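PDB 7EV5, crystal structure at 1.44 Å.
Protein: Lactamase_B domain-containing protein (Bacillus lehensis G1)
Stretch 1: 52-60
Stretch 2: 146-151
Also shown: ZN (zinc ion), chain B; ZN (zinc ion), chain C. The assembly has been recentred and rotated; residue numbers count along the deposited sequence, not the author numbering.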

# COMPACT_ATOMS: atom_id res chain seq x y z
N LEU A 52 -5.49 -0.20 -1.41
CA LEU A 52 -4.80 0.49 -0.34
C LEU A 52 -4.17 -0.52 0.61
O LEU A 52 -4.87 -1.41 1.13
CB LEU A 52 -5.76 1.39 0.44
CG LEU A 52 -6.37 2.54 -0.36
CD1 LEU A 52 -7.33 3.30 0.53
CD2 LEU A 52 -5.28 3.47 -0.92
N THR A 53 -2.87 -0.38 0.85
CA THR A 53 -2.26 -1.20 1.89
C THR A 53 -2.79 -0.81 3.26
O THR A 53 -2.94 -1.67 4.14
CB THR A 53 -0.73 -1.09 1.86
OG1 THR A 53 -0.32 0.25 2.19
CG2 THR A 53 -0.18 -1.48 0.50
N HIS A 54 -3.05 0.48 3.46
CA HIS A 54 -3.60 1.02 4.69
C HIS A 54 -4.03 2.45 4.42
O HIS A 54 -3.79 3.00 3.33
CB HIS A 54 -2.65 0.88 5.90
CG HIS A 54 -1.37 1.69 5.84
ND1 HIS A 54 -0.46 1.59 4.81
CD2 HIS A 54 -0.83 2.54 6.74
CE1 HIS A 54 0.58 2.37 5.08
NE2 HIS A 54 0.37 2.97 6.23
N ALA A 55 -4.66 3.07 5.42
CA ALA A 55 -5.34 4.34 5.22
C ALA A 55 -4.69 5.50 5.95
O ALA A 55 -5.34 6.52 6.19
CB ALA A 55 -6.83 4.24 5.56
N HIS A 56 -3.41 5.39 6.29
CA HIS A 56 -2.70 6.57 6.75
C HIS A 56 -2.75 7.66 5.68
O HIS A 56 -2.76 7.38 4.48
CB HIS A 56 -1.24 6.25 7.07
CG HIS A 56 -1.05 5.65 8.42
ND1 HIS A 56 0.00 4.81 8.72
CD2 HIS A 56 -1.77 5.76 9.57
CE1 HIS A 56 -0.06 4.44 9.98
NE2 HIS A 56 -1.13 5.00 10.52
N PHE A 57 -2.78 8.91 6.14
CA PHE A 57 -2.98 10.05 5.25
C PHE A 57 -2.00 10.07 4.08
O PHE A 57 -2.35 10.50 2.97
CB PHE A 57 -2.89 11.36 6.05
CG PHE A 57 -1.48 11.72 6.46
CD1 PHE A 57 -0.70 12.58 5.69
CD2 PHE A 57 -0.92 11.16 7.60
CE1 PHE A 57 0.60 12.89 6.08
CE2 PHE A 57 0.38 11.46 7.99
CZ PHE A 57 1.14 12.33 7.22
N ASP A 58 -0.75 9.65 4.31
CA ASP A 58 0.27 9.74 3.28
C ASP A 58 0.09 8.70 2.18
O ASP A 58 0.81 8.74 1.18
CB ASP A 58 1.68 9.66 3.90
CG ASP A 58 1.92 8.37 4.68
OD1 ASP A 58 1.14 8.09 5.62
OD2 ASP A 58 2.90 7.67 4.34
N HIS A 59 -0.87 7.79 2.34
CA HIS A 59 -1.19 6.80 1.32
C HIS A 59 -2.50 7.07 0.60
O HIS A 59 -2.83 6.32 -0.33
CB HIS A 59 -1.19 5.39 1.94
CG HIS A 59 0.14 5.01 2.51
ND1 HIS A 59 0.95 4.04 1.96
CD2 HIS A 59 0.82 5.53 3.56
CE1 HIS A 59 2.08 3.98 2.65
NE2 HIS A 59 2.03 4.88 3.62
N ILE A 60 -3.25 8.11 0.98
CA ILE A 60 -4.62 8.29 0.51
C ILE A 60 -4.91 9.67 -0.05
O ILE A 60 -6.04 9.91 -0.50
CB ILE A 60 -5.66 7.95 1.60
CG1 ILE A 60 -5.60 9.01 2.71
CG2 ILE A 60 -5.44 6.53 2.12
CD1 ILE A 60 -6.73 8.93 3.70
N LEU A 146 5.67 -7.92 -4.02
CA LEU A 146 4.79 -7.81 -2.87
C LEU A 146 4.59 -6.34 -2.56
O LEU A 146 5.55 -5.62 -2.25
CB LEU A 146 5.43 -8.51 -1.66
CG LEU A 146 4.67 -8.41 -0.34
CD1 LEU A 146 3.44 -9.29 -0.34
CD2 LEU A 146 5.61 -8.79 0.81
N PHE A 147 3.34 -5.88 -2.62
CA PHE A 147 3.00 -4.50 -2.26
C PHE A 147 2.56 -4.55 -0.81
O PHE A 147 1.40 -4.81 -0.51
CB PHE A 147 1.94 -3.96 -3.21
CG PHE A 147 2.36 -4.03 -4.65
CD1 PHE A 147 3.15 -3.04 -5.20
CD2 PHE A 147 1.98 -5.11 -5.45
CE1 PHE A 147 3.55 -3.10 -6.51
CE2 PHE A 147 2.39 -5.18 -6.77
CZ PHE A 147 3.17 -4.18 -7.31
N SER A 148 3.51 -4.31 0.10
CA SER A 148 3.32 -4.56 1.53
C SER A 148 3.21 -3.29 2.37
O SER A 148 3.28 -3.37 3.60
CB SER A 148 4.43 -5.47 2.06
OG SER A 148 5.70 -5.07 1.58
N GLY A 149 3.06 -2.13 1.75
CA GLY A 149 2.87 -0.92 2.54
C GLY A 149 4.03 -0.67 3.49
O GLY A 149 5.20 -0.74 3.12
N ASP A 150 3.70 -0.37 4.75
CA ASP A 150 4.67 0.13 5.71
C ASP A 150 5.10 -0.92 6.72
O ASP A 150 5.50 -0.57 7.83
CB ASP A 150 4.16 1.39 6.40
CG ASP A 150 4.05 2.59 5.46
OD1 ASP A 150 4.33 2.44 4.26
OD2 ASP A 150 3.66 3.67 5.94
N VAL A 151 5.07 -2.19 6.35
CA VAL A 151 5.49 -3.24 7.27
C VAL A 151 7.01 -3.39 7.27
O VAL A 151 7.65 -3.41 8.33
CB VAL A 151 4.78 -4.56 6.89
CG1 VAL A 151 5.34 -5.71 7.69
CG2 VAL A 151 3.28 -4.43 7.14
ZN ZN B . 1.55 4.19 7.42
ZN ZN C . 3.42 5.48 5.01
O HOH W 1 2.32 5.79 6.65

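No hydrogen bond crosses between these two stretches; what joins them is a zinc ion. The chain C zinc takes Asp58 OD2 at 2.3 Å and His59 NE2 at 2.1 Å from the first stretch, and Asp150 OD2 at 2.0 Å from the second, so one metal ties together residues more than ninety positions apart in sequence. The short polar distances around it follow from this shared coordination: His59 NE2 lies 3.1 Å from Asp150 OD2 and 3.0 Å from Asp58 OD2, yet all three atoms direct their lone pairs at the metal, and neither pair is a hydrogen bond.

The second zinc, chain B, is held by His54 NE2 and His56 ND1, each at 2.1 Å. Water 1 joins the two sites, with its oxygen 1.9 Å from the chain B zinc and 2.0 Å from the chain C zinc. It also donates a hydrogen bond to Asp58 OD1 at 2.8 Å, so Asp58 uses one carboxylate oxygen for metal and the other for the bridging water. Each zinc has one further ligand elsewhere in the structure. His54 NE2 comes within 3.4 Å of Asp150 OD2, which sits at the edge of the His54 ring near its plane, although the two atoms serve different metals.

Histidine suits positions 54 and 59 because one ring nitrogen binds metal while the other is hydrogen-bonded. In His54, ND1 donates to Thr53 OG1 at 2.9 Å with an N-H...acceptor angle of 163°, a nearly straight bond consistent with the ring's setting (chi1 67°, p; chi2 -57°). His59 ND1 is satisfied elsewhere in the structure, and the residue's backbone is held by His59 N to His56 O at 2.9 Å.

Away from the metals, the contact rests on close packing. Thr53 and Gly149 have the nearest CA atoms across the stretches, 5.2 Å apart, and Thr53 OG1 approaches Gly149 CA to 3.4 Å. An ideal CB on Gly149 would fall 2.5 Å from Thr53 OG1, a clash, and its positive phi (58°) independently favours glycine. The p rotamer of Thr53 leaves CG2 3.8 Å from Phe147 O, a van der Waals contact of the methyl with the strand's backbone carbonyl.

Gly149 and Asp150 are the central residues of a type II' turn from Ser148 to Val151, closed by a weak bond from Val151 N to Ser148 O at 3.5 Å. Asp150 points its CA-to-CB bond toward the first stretch, and its m rotamer (chi1 -68°) goes with the placing of OD2 on the chain C zinc, where a carboxylate supplies an anionic oxygen ligand for Zn2+. The interface buries 221 Å² in total, with Asp150 and Thr53 the most covered residues.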